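Prolyl endopeptidase (Myxococcus xanthus, PDB 2BKL) probably hydrolyses oligopeptides on the carboxyl side of proline and, less readily, of alanine, as a serine peptidase of the S9A family. Local coordinates at residues 501-504 and 505-508; 451-455 and 456-460. All coordinates share one frame; numbering follows the deposited sequence.

Both contacts belong to the alpha/beta-hydrolase domain of the peptidase and follow each other along the chain, their centres about 12 Å apart. Contact 2, residues 451-460, runs from the end of strand 448-451 into the loop beyond it; its Y453 and F456 touch the bound N-[(benzyloxy)carbonyl]-L-alanyl-L-proline directly. Contact 1, residues 501-508, covers the start of helix 503-518 and packs against that loop, with the side chain of K502 about 8 Å from the ligand. The two are joined where K502 NZ lies 2.8 Å from G454 O in a hydrogen bond, while V505 CG1 packs 3.6 Å from the same oxygen. N534, a ligand-pocket residue, bonds to both K502 and G454.

Contact 1: 501-504 and 505-508; sequences KKQN and VFDD
Q503 and D507, one helical turn apart, form the polar side-chain pair at the start of helix 503-518. NE2 of Q503 donates to OD1 of D507 at 2.9 Å; the acceptor lies almost in the amide plane but is met from above the carboxylate plane. CG of Q503 lies anti to the backbone N (chi1 -179°), and the bend at chi2 swings the amide over to D507. OE1 of Q503 accepts from Q545 and lies in plane at the edge of the F506 ring, 3.5 Å from CD2. Water 1 donates to OD1 of N504 and OD2 of D507, so both carboxylate oxygens of D507 have a donor; ND2 of N504 bonds to A496.

Backbone bonds form the helix from which these groups project. N of D507 meets O of Q503 at 2.9 Å, and N of D508 meets O of N504. N of V505 bonds to O of K502, three residues back, bent to 142° at the hydrogen, as in an opening turn. O of K502 also stands 3.9 Å above the plane of the F506 ring, over its centre.

Apolar contacts occupy the buried side. CG of K502 lies 3.8 Å from CZ of F506, and CD of K502 meets CG2 of V505 at 4.0 Å. The ring also packs on helix 534-545, which suits a flat apolar residue.

Lysine fits because its methylenes share this packing while NZ bonds to G454 and N534. The helix dipole would probably favour the negative charge of D507; R484, by a salt bridge, and S424 would offset that of D508.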
loop_
_atom_site.group_PDB
_atom_site.type_symbol
_atom_site.label_atom_id
_atom_site.label_comp_id
_atom_site.label_asym_id
_atom_site.label_seq_id
_atom_site.Cartn_x
_atom_site.Cartn_y
_atom_site.Cartn_z
ATOM N N LYS A 501 -10.760 -18.922 1.245
ATOM C CA LYS A 501 -10.147 -19.136 -0.061
ATOM C C LYS A 501 -8.750 -18.558 -0.157
ATOM O O LYS A 501 -8.183 -18.506 -1.255
ATOM C CB LYS A 501 -10.988 -18.529 -1.163
ATOM C CG LYS A 501 -12.445 -18.984 -1.115
ATOM C CD LYS A 501 -12.705 -20.300 -1.696
ATOM C CE LYS A 501 -14.107 -20.297 -2.356
ATOM N NZ LYS A 501 -15.192 -19.865 -1.424
ATOM N N LYS A 502 -8.160 -18.181 0.973
ATOM C CA LYS A 502 -6.800 -17.630 0.941
ATOM C C LYS A 502 -5.779 -18.548 0.282
ATOM O O LYS A 502 -4.851 -18.068 -0.391
ATOM C CB LYS A 502 -6.351 -17.237 2.350
ATOM C CG LYS A 502 -5.007 -16.518 2.430
ATOM C CD LYS A 502 -5.044 -15.147 1.726
ATOM C CE LYS A 502 -3.759 -14.377 1.940
ATOM N NZ LYS A 502 -3.805 -13.018 1.299
ATOM N N GLN A 503 -5.947 -19.862 0.447
ATOM C CA GLN A 503 -5.021 -20.805 -0.135
ATOM C C GLN A 503 -4.943 -20.652 -1.648
ATOM O O GLN A 503 -3.920 -20.975 -2.257
ATOM C CB GLN A 503 -5.371 -22.248 0.237
ATOM C CG GLN A 503 -4.440 -23.319 -0.303
ATOM C CD GLN A 503 -3.024 -23.156 0.153
ATOM O OE1 GLN A 503 -2.798 -22.886 1.335
ATOM N NE2 GLN A 503 -2.051 -23.413 -0.736
ATOM N N ASN A 504 -6.016 -20.193 -2.300
ATOM C CA ASN A 504 -5.945 -19.957 -3.747
ATOM C C ASN A 504 -4.835 -18.975 -4.136
ATOM O O ASN A 504 -4.233 -19.093 -5.194
ATOM C CB ASN A 504 -7.246 -19.397 -4.270
ATOM C CG ASN A 504 -8.401 -20.398 -4.285
ATOM O OD1 ASN A 504 -8.218 -21.614 -4.300
ATOM N ND2 ASN A 504 -9.619 -19.872 -4.314
ATOM N N VAL A 505 -4.552 -17.989 -3.287
ATOM C CA VAL A 505 -3.527 -17.008 -3.563
ATOM C C VAL A 505 -2.184 -17.718 -3.622
ATOM O O VAL A 505 -1.371 -17.485 -4.525
ATOM C CB VAL A 505 -3.463 -15.958 -2.449
ATOM C CG1 VAL A 505 -2.399 -14.948 -2.709
ATOM C CG2 VAL A 505 -4.806 -15.282 -2.305
ATOM N N PHE A 506 -1.932 -18.569 -2.640
ATOM C CA PHE A 506 -0.703 -19.309 -2.565
ATOM C C PHE A 506 -0.576 -20.278 -3.720
ATOM O O PHE A 506 0.491 -20.363 -4.345
ATOM C CB PHE A 506 -0.559 -20.012 -1.204
ATOM C CG PHE A 506 -0.857 -19.119 0.001
ATOM C CD1 PHE A 506 -0.519 -17.788 0.001
ATOM C CD2 PHE A 506 -1.494 -19.638 1.120
ATOM C CE1 PHE A 506 -0.775 -16.995 1.096
ATOM C CE2 PHE A 506 -1.768 -18.822 2.232
ATOM C CZ PHE A 506 -1.397 -17.524 2.213
ATOM N N ASP A 507 -1.678 -20.936 -4.064
ATOM C CA ASP A 507 -1.676 -21.818 -5.240
ATOM C C ASP A 507 -1.374 -21.061 -6.541
ATOM O O ASP A 507 -0.605 -21.531 -7.373
ATOM C CB ASP A 507 -2.969 -22.577 -5.352
ATOM C CG ASP A 507 -3.180 -23.573 -4.253
ATOM O OD1 ASP A 507 -2.209 -24.002 -3.582
ATOM O OD2 ASP A 507 -4.322 -23.969 -4.033
ATOM N N ASP A 508 -1.935 -19.871 -6.703
ATOM C CA ASP A 508 -1.608 -19.031 -7.847
ATOM C C ASP A 508 -0.129 -18.699 -7.880
ATOM O O ASP A 508 0.464 -18.660 -8.939
ATOM C CB ASP A 508 -2.412 -17.730 -7.835
ATOM C CG ASP A 508 -3.888 -17.915 -8.070
ATOM O OD1 ASP A 508 -4.366 -19.027 -8.420
ATOM O OD2 ASP A 508 -4.652 -16.939 -7.862
HETATM O O HOH W 1 -6.388 -23.414 -5.536
#

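Contact 2: 451-455 and 456-460; sequences YGYGG and FNVNM. With ZAH (N-[(benzyloxy)carbonyl]-L-alanyl-L-proline), chain C.
Y453 and F456 meet the ligand from a loop built round a type I' beta turn, G455 to V458, running on from the end of strand 448-451 of the alpha/beta-hydrolase sheet. OH of Y453 donates to O2 of the ligand at 2.7 Å, that oxygen lying at the ring edge. N534 N also bonds to the ligand, consistent with an oxyanion hole, as in other prolyl oligopeptidases. F456 offers a ring face to the proline: C6 of the ligand is 3.4 Å from CZ of F456, offset toward the rim. A flat ring suits a pyrrolidine; W249 and Y578 meet the F456 ring edge-to-face, and W574 at about 85°.

Further out, V458 crosses Y453 at about a right angle, CB of V458 3.9 Å from CE2 of Y453. M460 bends at chi2 and chi3, bringing CE to 3.7 Å from CB of Y453 and SD into an oblique Met-aromatic contact with the Y451 ring.

G455 adopts angles at which a side chain would strike the preceding carbonyl, and positive phi at F456 and N457 forms the turn, which N of V458 closes onto O of G455. Inside the bend, water 2 donates to O of V458 at 2.8 Å and accepts from N of G455.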
loop_
_atom_site.group_PDB
_atom_site.type_symbol
_atom_site.label_atom_id
_atom_site.label_comp_id
_atom_site.label_asym_id
_atom_site.label_seq_id
_atom_site.Cartn_x
_atom_site.Cartn_y
_atom_site.Cartn_z
ATOM N N TYR A 451 7.641 -11.542 -7.711
ATOM C CA TYR A 451 6.984 -10.699 -6.723
ATOM C C TYR A 451 5.466 -10.898 -6.776
ATOM O O TYR A 451 4.865 -11.028 -7.849
ATOM C CB TYR A 451 7.317 -9.242 -7.059
ATOM C CG TYR A 451 6.706 -8.150 -6.216
ATOM C CD1 TYR A 451 6.821 -8.178 -4.851
ATOM C CD2 TYR A 451 6.135 -7.032 -6.807
ATOM C CE1 TYR A 451 6.311 -7.141 -4.054
ATOM C CE2 TYR A 451 5.634 -5.987 -6.033
ATOM C CZ TYR A 451 5.691 -6.096 -4.647
ATOM O OH TYR A 451 5.189 -5.103 -3.796
ATOM N N GLY A 452 4.847 -10.880 -5.607
ATOM C CA GLY A 452 3.405 -10.939 -5.504
ATOM C C GLY A 452 2.917 -10.346 -4.197
ATOM O O GLY A 452 3.698 -10.035 -3.315
ATOM N N TYR A 453 1.603 -10.156 -4.110
ATOM C CA TYR A 453 0.960 -9.665 -2.893
ATOM C C TYR A 453 -0.253 -10.535 -2.624
ATOM O O TYR A 453 -0.167 -11.452 -1.823
ATOM C CB TYR A 453 0.628 -8.184 -3.024
ATOM C CG TYR A 453 0.050 -7.521 -1.785
ATOM C CD1 TYR A 453 0.861 -7.131 -0.739
ATOM C CD2 TYR A 453 -1.293 -7.240 -1.679
ATOM C CE1 TYR A 453 0.331 -6.472 0.361
ATOM C CE2 TYR A 453 -1.835 -6.605 -0.563
ATOM C CZ TYR A 453 -1.022 -6.237 0.447
ATOM O OH TYR A 453 -1.564 -5.573 1.533
ATOM N N GLY A 454 -1.355 -10.310 -3.329
ATOM C CA GLY A 454 -2.492 -11.220 -3.305
ATOM C C GLY A 454 -3.417 -10.995 -2.132
ATOM O O GLY A 454 -3.489 -11.811 -1.227
ATOM N N GLY A 455 -4.120 -9.891 -2.156
ATOM C CA GLY A 455 -4.988 -9.555 -1.055
ATOM C C GLY A 455 -5.443 -8.131 -1.068
ATOM O O GLY A 455 -4.904 -7.258 -1.757
ATOM N N PHE A 456 -6.492 -7.892 -0.288
ATOM C CA PHE A 456 -6.966 -6.570 0.053
ATOM C C PHE A 456 -7.407 -5.725 -1.145
ATOM O O PHE A 456 -7.404 -4.504 -1.078
ATOM C CB PHE A 456 -5.919 -5.836 0.911
ATOM C CG PHE A 456 -5.650 -6.527 2.203
ATOM C CD1 PHE A 456 -4.705 -7.537 2.311
ATOM C CD2 PHE A 456 -6.444 -6.225 3.342
ATOM C CE1 PHE A 456 -4.536 -8.221 3.514
ATOM C CE2 PHE A 456 -6.255 -6.884 4.538
ATOM C CZ PHE A 456 -5.303 -7.878 4.637
ATOM N N ASN A 457 -7.795 -6.374 -2.250
ATOM C CA ASN A 457 -8.246 -5.667 -3.444
ATOM C C ASN A 457 -7.152 -4.815 -4.078
ATOM O O ASN A 457 -7.428 -3.937 -4.894
ATOM C CB ASN A 457 -9.494 -4.840 -3.116
ATOM C CG ASN A 457 -10.428 -4.691 -4.272
ATOM O OD1 ASN A 457 -10.706 -5.644 -5.015
ATOM N ND2 ASN A 457 -10.938 -3.469 -4.447
ATOM N N VAL A 458 -5.894 -5.088 -3.741
ATOM C CA VAL A 458 -4.750 -4.350 -4.248
ATOM C C VAL A 458 -4.332 -4.908 -5.591
ATOM O O VAL A 458 -4.229 -6.122 -5.762
ATOM C CB VAL A 458 -3.577 -4.432 -3.243
ATOM C CG1 VAL A 458 -2.284 -3.843 -3.810
ATOM C CG2 VAL A 458 -3.947 -3.695 -1.981
ATOM N N ASN A 459 -4.112 -4.034 -6.552
ATOM C CA ASN A 459 -3.694 -4.449 -7.880
ATOM C C ASN A 459 -2.209 -4.287 -8.087
ATOM O O ASN A 459 -1.607 -3.302 -7.637
ATOM C CB ASN A 459 -4.425 -3.647 -8.934
ATOM C CG ASN A 459 -5.897 -3.741 -8.758
ATOM O OD1 ASN A 459 -6.417 -4.821 -8.602
ATOM N ND2 ASN A 459 -6.568 -2.601 -8.699
ATOM N N MET A 460 -1.591 -5.271 -8.732
ATOM C CA MET A 460 -0.191 -5.160 -9.131
ATOM C C MET A 460 -0.140 -4.512 -10.489
ATOM O O MET A 460 -0.615 -5.056 -11.451
ATOM C CB MET A 460 0.523 -6.531 -9.147
ATOM C CG MET A 460 0.377 -7.339 -7.887
ATOM S SD MET A 460 1.229 -6.625 -6.480
ATOM C CE MET A 460 0.326 -5.933 -5.905
HETATM C C1 ZAH C . 0.382 -5.094 4.749
HETATM O O2 ZAH C . -0.111 -5.928 3.726
HETATM C C3 ZAH C . -0.642 -4.861 5.885
HETATM C C4 ZAH C . -0.998 -6.163 6.608
HETATM C C5 ZAH C . -2.227 -6.726 5.906
HETATM C C6 ZAH C . -2.926 -5.565 5.249
HETATM N N7 ZAH C . -1.988 -4.462 5.417
HETATM C C8 ZAH C . -2.283 -3.210 5.075
HETATM O O9 ZAH C . -1.389 -2.273 5.335
HETATM C C10 ZAH C . -3.714 -2.791 4.675
HETATM C C11 ZAH C . -3.780 -3.098 3.179
HETATM N N14 ZAH C . -3.940 -1.380 4.868
HETATM C C15 ZAH C . -4.115 -0.874 6.066
HETATM O O16 ZAH C . -4.184 -1.634 7.128
HETATM O O17 ZAH C . -4.273 0.546 6.183
HETATM C C18 ZAH C . -4.299 1.031 7.549
HETATM C C19 ZAH C . -4.172 2.556 7.619
HETATM C C20 ZAH C . -5.199 3.352 7.094
HETATM C C21 ZAH C . -5.091 4.742 7.141
HETATM C C22 ZAH C . -3.971 5.332 7.732
HETATM C C23 ZAH C . -2.956 4.542 8.280
HETATM C C24 ZAH C . -3.057 3.153 8.219
HETATM O O HOH W 2 -2.947 -8.333 -4.637
#